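Hydrogenase maturation factor (Thermoanaerobacter tengcongensis, PDB 3VTH) probably transfers the carbamoyl group of carbamoyl phosphate, in an ATP-dependent reaction, to the C-terminal cysteine of HypE during [NiFe]-hydrogenase maturation. Local coordinates at residues E115-E120 with P132-T137; E165-E170 with V184-C189. All coordinates share one frame; numbering follows the deposited sequence.

Contact 1 of 2, residues E115-E120 with P132-T137. With ZN (zinc ion), chain C.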
ATOM      1  N   GLU A 115      -0.146 -23.026   6.063  1.00 31.79           N
ATOM      2  CA  GLU A 115      -0.704 -23.968   7.035  1.00 34.00           C
ATOM      3  C   GLU A 115       0.188 -25.200   7.300  1.00 33.37           C
ATOM      4  O   GLU A 115       0.187 -25.725   8.399  1.00 33.81           O
ATOM      5  CB  GLU A 115      -2.133 -24.377   6.662  1.00 35.92           C
ATOM      6  CG  GLU A 115      -2.246 -25.400   5.539  1.00 41.04           C
ATOM      7  CD  GLU A 115      -3.684 -25.887   5.321  1.00 47.78           C
ATOM      8  OE1 GLU A 115      -4.249 -26.547   6.222  1.00 51.56           O
ATOM      9  OE2 GLU A 115      -4.236 -25.614   4.236  1.00 50.35           O
ATOM     10  N   ASP A 116       0.952 -25.646   6.306  1.00 32.25           N
ATOM     11  CA  ASP A 116       1.856 -26.800   6.498  1.00 32.22           C
ATOM     12  C   ASP A 116       3.020 -26.466   7.426  1.00 31.42           C
ATOM     13  O   ASP A 116       3.359 -27.259   8.292  1.00 31.83           O
ATOM     14  CB  ASP A 116       2.411 -27.327   5.166  1.00 32.01           C
ATOM     15  CG  ASP A 116       1.333 -27.912   4.269  1.00 33.96           C
ATOM     16  OD1 ASP A 116       0.565 -28.756   4.740  1.00 36.42           O
ATOM     17  OD2 ASP A 116       1.243 -27.511   3.092  1.00 36.15           O
ATOM     18  N   CYS A 117       3.635 -25.298   7.240  1.00 29.96           N
ATOM     19  CA  CYS A 117       4.716 -24.869   8.131  1.00 30.25           C
ATOM     20  C   CYS A 117       4.200 -24.640   9.548  1.00 31.36           C
ATOM     21  O   CYS A 117       4.877 -24.974  10.509  1.00 32.08           O
ATOM     22  CB  CYS A 117       5.410 -23.603   7.611  1.00 28.36           C
ATOM     23  SG  CYS A 117       6.488 -23.936   6.181  1.00 29.36           S
ATOM     24  N   LEU A 118       3.008 -24.063   9.664  1.00 31.70           N
ATOM     25  CA  LEU A 118       2.408 -23.812  10.967  1.00 33.60           C
ATOM     26  C   LEU A 118       2.155 -25.117  11.735  1.00 34.96           C
ATOM     27  O   LEU A 118       2.377 -25.175  12.941  1.00 35.66           O
ATOM     28  CB  LEU A 118       1.110 -23.003  10.828  1.00 33.85           C
ATOM     29  CG  LEU A 118       0.450 -22.488  12.118  1.00 36.87           C
ATOM     30  CD1 LEU A 118       1.394 -21.568  12.865  1.00 37.76           C
ATOM     31  CD2 LEU A 118      -0.855 -21.744  11.788  1.00 39.83           C
ATOM     32  N   ARG A 119       1.688 -26.146  11.032  1.00 35.53           N
ATOM     33  CA  ARG A 119       1.502 -27.478  11.634  1.00 37.66           C
ATOM     34  C   ARG A 119       2.835 -28.032  12.139  1.00 36.99           C
ATOM     35  O   ARG A 119       2.918 -28.514  13.264  1.00 37.75           O
ATOM     36  CB  ARG A 119       0.886 -28.454  10.621  1.00 38.54           C
ATOM     37  CG  ARG A 119       0.406 -29.781  11.226  1.00 43.84           C
ATOM     38  CD  ARG A 119       0.373 -30.930  10.200  1.00 49.50           C
ATOM     39  NE  ARG A 119      -0.240 -30.525   8.937  1.00 52.33           N
ATOM     40  CZ  ARG A 119       0.433 -30.210   7.833  1.00 52.24           C
ATOM     41  NH1 ARG A 119       1.763 -30.267   7.802  1.00 52.99           N
ATOM     42  NH2 ARG A 119      -0.231 -29.835   6.752  1.00 52.02           N
ATOM     43  N   GLU A 120       3.871 -27.960  11.302  1.00 35.74           N
ATOM     44  CA  GLU A 120       5.207 -28.412  11.700  1.00 35.81           C
ATOM     45  C   GLU A 120       5.749 -27.614  12.899  1.00 35.17           C
ATOM     46  O   GLU A 120       6.252 -28.196  13.856  1.00 35.82           O
ATOM     47  CB  GLU A 120       6.178 -28.365  10.510  1.00 34.85           C
ATOM     48  CG  GLU A 120       5.888 -29.430   9.422  1.00 37.71           C
ATOM     49  CD  GLU A 120       6.715 -29.256   8.142  1.00 39.97           C
ATOM     50  OE1 GLU A 120       6.550 -30.073   7.209  1.00 43.73           O
ATOM     51  OE2 GLU A 120       7.504 -28.299   8.034  1.00 42.07           O
ATOM     52  N   PRO A 132      12.001 -20.709  14.764  1.00 30.49           N
ATOM     53  CA  PRO A 132      11.488 -19.341  14.550  1.00 29.47           C
ATOM     54  C   PRO A 132      11.587 -18.856  13.110  1.00 28.27           C
ATOM     55  O   PRO A 132      11.088 -17.777  12.801  1.00 27.34           O
ATOM     56  CB  PRO A 132      12.403 -18.484  15.442  1.00 29.84           C
ATOM     57  CG  PRO A 132      13.054 -19.456  16.378  1.00 32.37           C
ATOM     58  CD  PRO A 132      13.229 -20.689  15.573  1.00 31.20           C
ATOM     59  N   PHE A 133      12.227 -19.636  12.232  1.00 28.46           N
ATOM     60  CA  PHE A 133      12.382 -19.222  10.827  1.00 27.73           C
ATOM     61  C   PHE A 133      11.879 -20.265   9.831  1.00 27.39           C
ATOM     62  O   PHE A 133      12.262 -20.274   8.643  1.00 26.57           O
ATOM     63  CB  PHE A 133      13.837 -18.807  10.543  1.00 28.54           C
ATOM     64  CG  PHE A 133      14.305 -17.675  11.422  1.00 30.04           C
ATOM     65  CD1 PHE A 133      13.979 -16.359  11.112  1.00 30.87           C
ATOM     66  CD2 PHE A 133      14.996 -17.935  12.594  1.00 31.87           C
ATOM     67  CE1 PHE A 133      14.379 -15.308  11.949  1.00 32.35           C
ATOM     68  CE2 PHE A 133      15.401 -16.894  13.438  1.00 32.39           C
ATOM     69  CZ  PHE A 133      15.095 -15.589  13.117  1.00 32.31           C
ATOM     70  N   ILE A 134      10.999 -21.129  10.315  1.00 27.32           N
ATOM     71  CA  ILE A 134      10.373 -22.128   9.451  1.00 27.08           C
ATOM     72  C   ILE A 134       9.710 -21.477   8.227  1.00 26.58           C
ATOM     73  O   ILE A 134       9.004 -20.477   8.356  1.00 25.16           O
ATOM     74  CB  ILE A 134       9.393 -23.025  10.236  1.00 27.95           C
ATOM     75  CG1 ILE A 134       8.960 -24.234   9.393  1.00 27.22           C
ATOM     76  CG2 ILE A 134       8.192 -22.213  10.793  1.00 26.39           C
ATOM     77  CD1 ILE A 134       8.263 -25.344  10.228  1.00 29.47           C
ATOM     78  N   ASN A 135      10.004 -22.019   7.039  1.00 26.49           N
ATOM     79  CA  ASN A 135       9.335 -21.599   5.796  1.00 27.15           C
ATOM     80  C   ASN A 135       9.433 -22.749   4.789  1.00 27.12           C
ATOM     81  O   ASN A 135       9.977 -23.798   5.114  1.00 27.92           O
ATOM     82  CB  ASN A 135       9.963 -20.315   5.222  1.00 26.86           C
ATOM     83  CG  ASN A 135      11.480 -20.441   5.012  1.00 30.82           C
ATOM     84  OD1 ASN A 135      12.022 -21.537   4.807  1.00 34.71           O
ATOM     85  ND2 ASN A 135      12.167 -19.315   5.061  1.00 37.17           N
ATOM     86  N   CYS A 136       8.913 -22.549   3.583  1.00 26.82           N
ATOM     87  CA  CYS A 136       8.959 -23.564   2.541  1.00 27.26           C
ATOM     88  C   CYS A 136       8.739 -22.848   1.212  1.00 26.96           C
ATOM     89  O   CYS A 136       8.749 -21.621   1.172  1.00 26.12           O
ATOM     90  CB  CYS A 136       7.878 -24.634   2.790  1.00 28.36           C
ATOM     91  SG  CYS A 136       6.172 -24.056   2.574  1.00 28.32           S
ATOM     92  N   THR A 137       8.563 -23.601   0.125  1.00 27.05           N
ATOM     93  CA  THR A 137       8.341 -22.973  -1.190  1.00 26.76           C
ATOM     94  C   THR A 137       7.060 -22.135  -1.247  1.00 26.60           C
ATOM     95  O   THR A 137       6.936 -21.276  -2.118  1.00 26.84           O
ATOM     96  CB  THR A 137       8.323 -24.006  -2.352  1.00 27.44           C
ATOM     97  OG1 THR A 137       7.247 -24.928  -2.177  1.00 27.39           O
ATOM     98  CG2 THR A 137       9.614 -24.774  -2.405  1.00 27.71           C
TER
HETATM   99 ZN    ZN C 801       5.417 -22.899   4.442  1.00 27.74          ZN
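C117 and C136 are joined through a metal: a zinc ion bridges their thiolates, and helix and loop share no direct hydrogen bond. C117 SG lies 2.3 Å from the zinc and C136 SG also 2.3 Å from it, and the S-Zn-S angle of about 104° is close to tetrahedral. The two sulfurs come within 3.6 Å of each other, C117 SG to C136 SG, a spacing set by the shared ion. C117 has SG anti to its carbonyl carbon (chi1 -74°), whereas C136 carries SG between its backbone N and carbonyl carbon (chi1 68°); the two thiolates thus converge on the ion from the helix and from the extended loop. C117 SG also rests against the loop backbone, 3.5 Å from N135 C, while the side chain of N135 leaves CA away from the helix. C114 and C139 complete the four-cysteine site of this HypF finger.

Beside the metal, I134 supplies the apolar part of the contact. Its CG1 is anti to the backbone N and lies 4.0 Å from C117 CB, and the chain then runs on to the helix, where CD1 sits 3.4 Å from C117 O and 3.7 Å from E120 CB. The methyl end thereby packs on one helical turn, between the backbone carbonyl of C117 and the base of E120. The carboxylate of E120 is engaged beyond the contact, in salt bridges with R177 and R178, and R178 also binds N135 O.

Helix and loop both lean on helix 312-320: I134 touches P312, P132 touches I313 and L118 touches Y315; P132 and F133 also pack on L193 of strand 193-196, an edge strand of the ten-stranded sheet.

Contact 2 of 2, residues E165-E170 with V184-C189. With ZN (zinc ion), chain D.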
ATOM      1  N   GLU A 165      23.504 -31.271   6.640  1.00 39.50           N
ATOM      2  CA  GLU A 165      23.310 -32.570   5.990  1.00 41.16           C
ATOM      3  C   GLU A 165      21.834 -32.988   5.931  1.00 39.77           C
ATOM      4  O   GLU A 165      21.382 -33.525   4.923  1.00 39.18           O
ATOM      5  CB  GLU A 165      24.151 -33.637   6.707  1.00 43.30           C
ATOM      6  CG  GLU A 165      24.149 -35.009   6.044  1.00 48.35           C
ATOM      7  CD  GLU A 165      24.982 -36.055   6.803  1.00 53.61           C
ATOM      8  OE1 GLU A 165      25.206 -35.913   8.028  1.00 57.17           O
ATOM      9  OE2 GLU A 165      25.408 -37.039   6.166  1.00 57.19           O
ATOM     10  N   LYS A 166      21.084 -32.733   7.000  1.00 38.81           N
ATOM     11  CA  LYS A 166      19.668 -33.111   7.021  1.00 38.78           C
ATOM     12  C   LYS A 166      18.815 -32.263   6.071  1.00 36.25           C
ATOM     13  O   LYS A 166      17.941 -32.787   5.369  1.00 35.44           O
ATOM     14  CB  LYS A 166      19.093 -33.025   8.433  1.00 39.39           C
ATOM     15  CG  LYS A 166      19.559 -34.124   9.360  1.00 43.51           C
ATOM     16  CD  LYS A 166      18.566 -34.277  10.507  1.00 47.94           C
ATOM     17  CE  LYS A 166      18.967 -33.471  11.726  1.00 48.55           C
ATOM     18  NZ  LYS A 166      19.895 -34.289  12.581  1.00 51.04           N
ATOM     19  N   CYS A 167      19.072 -30.962   6.044  1.00 35.14           N
ATOM     20  CA  CYS A 167      18.320 -30.073   5.161  1.00 33.67           C
ATOM     21  C   CYS A 167      18.646 -30.361   3.703  1.00 33.87           C
ATOM     22  O   CYS A 167      17.764 -30.313   2.850  1.00 33.61           O
ATOM     23  CB  CYS A 167      18.588 -28.610   5.498  1.00 32.46           C
ATOM     24  SG  CYS A 167      17.738 -28.092   6.997  1.00 32.54           S
ATOM     25  N   SER A 168      19.913 -30.654   3.435  1.00 34.73           N
ATOM     26  CA  SER A 168      20.363 -31.030   2.096  1.00 36.65           C
ATOM     27  C   SER A 168      19.728 -32.343   1.601  1.00 37.48           C
ATOM     28  O   SER A 168      19.394 -32.470   0.412  1.00 37.24           O
ATOM     29  CB  SER A 168      21.879 -31.150   2.068  1.00 37.88           C
ATOM     30  OG  SER A 168      22.313 -31.539   0.779  1.00 41.93           O
ATOM     31  N   ARG A 169      19.511 -33.284   2.504  1.00 38.15           N
ATOM     32  CA  ARG A 169      18.813 -34.520   2.190  1.00 39.70           C
ATOM     33  C   ARG A 169      17.371 -34.250   1.808  1.00 38.51           C
ATOM     34  O   ARG A 169      16.881 -34.756   0.850  1.00 38.58           O
ATOM     35  CB  ARG A 169      18.897 -35.530   3.345  1.00 40.98           C
ATOM     36  CG  ARG A 169      20.267 -36.191   3.459  1.00 45.94           C
ATOM     37  CD  ARG A 169      20.410 -37.371   4.457  1.00 51.74           C
ATOM     38  NE  ARG A 169      19.524 -37.291   5.613  1.00 56.61           N
ATOM     39  CZ  ARG A 169      19.909 -37.151   6.883  1.00 58.91           C
ATOM     40  NH1 ARG A 169      21.185 -37.094   7.217  1.00 60.00           N
ATOM     41  NH2 ARG A 169      18.998 -37.078   7.828  1.00 60.55           N
ATOM     42  N   GLU A 170      16.708 -33.404   2.564  1.00 37.29           N
ATOM     43  CA  GLU A 170      15.347 -32.991   2.252  1.00 36.75           C
ATOM     44  C   GLU A 170      15.280 -32.289   0.897  1.00 35.53           C
ATOM     45  O   GLU A 170      14.395 -32.574   0.084  1.00 35.40           O
ATOM     46  CB  GLU A 170      14.816 -32.040   3.325  1.00 36.55           C
ATOM     47  CG  GLU A 170      14.554 -32.679   4.685  1.00 39.87           C
ATOM     48  CD  GLU A 170      14.041 -31.641   5.690  1.00 42.34           C
ATOM     49  OE1 GLU A 170      14.516 -30.492   5.659  1.00 42.78           O
ATOM     50  OE2 GLU A 170      13.157 -31.967   6.501  1.00 45.46           O
ATOM     51  N   VAL A 184      15.329 -23.584   2.393  1.00 32.64           N
ATOM     52  CA  VAL A 184      15.319 -24.637   3.430  1.00 33.14           C
ATOM     53  C   VAL A 184      16.444 -24.484   4.484  1.00 33.15           C
ATOM     54  O   VAL A 184      17.630 -24.334   4.152  1.00 33.16           O
ATOM     55  CB  VAL A 184      15.340 -26.071   2.810  1.00 34.03           C
ATOM     56  CG1 VAL A 184      16.632 -26.328   2.038  1.00 34.26           C
ATOM     57  CG2 VAL A 184      15.143 -27.142   3.890  1.00 34.88           C
ATOM     58  N   ALA A 185      16.051 -24.519   5.751  1.00 32.69           N
ATOM     59  CA  ALA A 185      16.990 -24.416   6.866  1.00 32.74           C
ATOM     60  C   ALA A 185      16.326 -24.972   8.107  1.00 33.01           C
ATOM     61  O   ALA A 185      15.128 -25.294   8.077  1.00 32.68           O
ATOM     62  CB  ALA A 185      17.401 -22.948   7.088  1.00 32.34           C
ATOM     63  N   CYS A 186      17.090 -25.054   9.200  1.00 33.25           N
ATOM     64  CA  CYS A 186      16.603 -25.637  10.450  1.00 34.18           C
ATOM     65  C   CYS A 186      17.343 -25.022  11.635  1.00 34.78           C
ATOM     66  O   CYS A 186      18.130 -24.092  11.456  1.00 34.43           O
ATOM     67  CB  CYS A 186      16.799 -27.158  10.431  1.00 34.66           C
ATOM     68  SG  CYS A 186      18.538 -27.710  10.608  1.00 35.64           S
ATOM     69  N   PHE A 187      17.096 -25.536  12.838  1.00 36.07           N
ATOM     70  CA  PHE A 187      17.809 -25.067  14.043  1.00 37.44           C
ATOM     71  C   PHE A 187      19.331 -25.082  13.866  1.00 38.14           C
ATOM     72  O   PHE A 187      20.029 -24.174  14.326  1.00 38.04           O
ATOM     73  CB  PHE A 187      17.439 -25.910  15.278  1.00 38.63           C
ATOM     74  CG  PHE A 187      16.194 -25.442  15.989  1.00 39.75           C
ATOM     75  CD1 PHE A 187      16.172 -24.213  16.646  1.00 39.85           C
ATOM     76  CD2 PHE A 187      15.044 -26.226  16.000  1.00 40.29           C
ATOM     77  CE1 PHE A 187      15.025 -23.773  17.309  1.00 40.83           C
ATOM     78  CE2 PHE A 187      13.884 -25.785  16.660  1.00 41.02           C
ATOM     79  CZ  PHE A 187      13.882 -24.570  17.318  1.00 40.05           C
ATOM     80  N   ASP A 188      19.829 -26.124  13.200  1.00 38.34           N
ATOM     81  CA  ASP A 188      21.269 -26.379  13.092  1.00 39.07           C
ATOM     82  C   ASP A 188      21.980 -25.509  12.046  1.00 38.11           C
ATOM     83  O   ASP A 188      23.167 -25.215  12.179  1.00 39.09           O
ATOM     84  CB  ASP A 188      21.505 -27.857  12.749  1.00 40.39           C
ATOM     85  CG  ASP A 188      20.974 -28.812  13.829  1.00 42.35           C
ATOM     86  OD1 ASP A 188      20.546 -29.929  13.476  1.00 41.17           O
ATOM     87  OD2 ASP A 188      20.962 -28.436  15.021  1.00 43.36           O
ATOM     88  N   CYS A 189      21.273 -25.126  10.987  1.00 36.12           N
ATOM     89  CA  CYS A 189      21.941 -24.447   9.875  1.00 35.10           C
ATOM     90  C   CYS A 189      21.320 -23.087   9.562  1.00 33.35           C
ATOM     91  O   CYS A 189      21.823 -22.345   8.712  1.00 33.07           O
ATOM     92  CB  CYS A 189      21.955 -25.345   8.624  1.00 34.40           C
ATOM     93  SG  CYS A 189      20.320 -25.600   7.837  1.00 34.44           S
TER
HETATM   94 ZN    ZN D 802      19.441 -27.635   8.487  1.00 35.94          ZN
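The sulfur of C186, a near neighbour of C167 SG, coordinates zinc at 2.3 Å from SG to the ion and also accepts a weak hydrogen bond from D188 N, 3.3 Å from C186 SG. C167 SG, from helix 165-171, and C189 SG, from the far end of the same turn as C186, bind the same ion, and C164 provides the fourth sulfur. The angle at zinc is about 108° between the sulfurs of C167 and C186, and about 116° between those of C186 and C189. C186 and C189 both place SG between the backbone N and the carbonyl carbon (chi1 73° for C186), and both sulfurs point to the ion from the one turn. This turn, with its N-H...S bond, resembles a zinc knuckle.

C167 SG fits closely against the loop, 3.6 Å from A185 C and 3.7 Å from C186 CB. Next to it the CG2 branch of V184 reaches the helix, 4.1 Å from C167 CB and 3.8 Å from E170 OE1. That carboxylate oxygen has its main partner elsewhere, in a salt bridge to R128, whose NE also binds A185 O. At the surface K166 NZ stands 4.5 Å from D188 OD1, opposite charges too far apart for a salt bridge.

Four thiolates around a divalent ion leave a formally negative centre; the weak N-H...S bond at C186, with further hydrogen bonds to the cysteine sulfurs, and the arginines R127 and R128 packed around the site, would be expected to temper that charge and stabilise the mononuclear four-cysteine zinc centre, consistent with a structural role.

Overall arrangement
Contacts 1 and 2 lie in successive HypF fingers, one closing in the chain before the next opens, and their centres lie 14 Å apart. In each, a short helix and a following loop share a four-cysteine zinc site. They interlock: arginines of one finger's loop meet the helix glutamate of the other, two salt bridges at E120 and one at E170, and P132 of contact 1 packs on F187 of contact 2. Contact 1 lies nearer the centre of the chain and has a longer apolar side chain, isoleucine, in place of the valine of contact 2. Contact 2 is more peripheral: its cysteines are buried too, but its margin carries an exposed, loosely spaced lysine-aspartate pair.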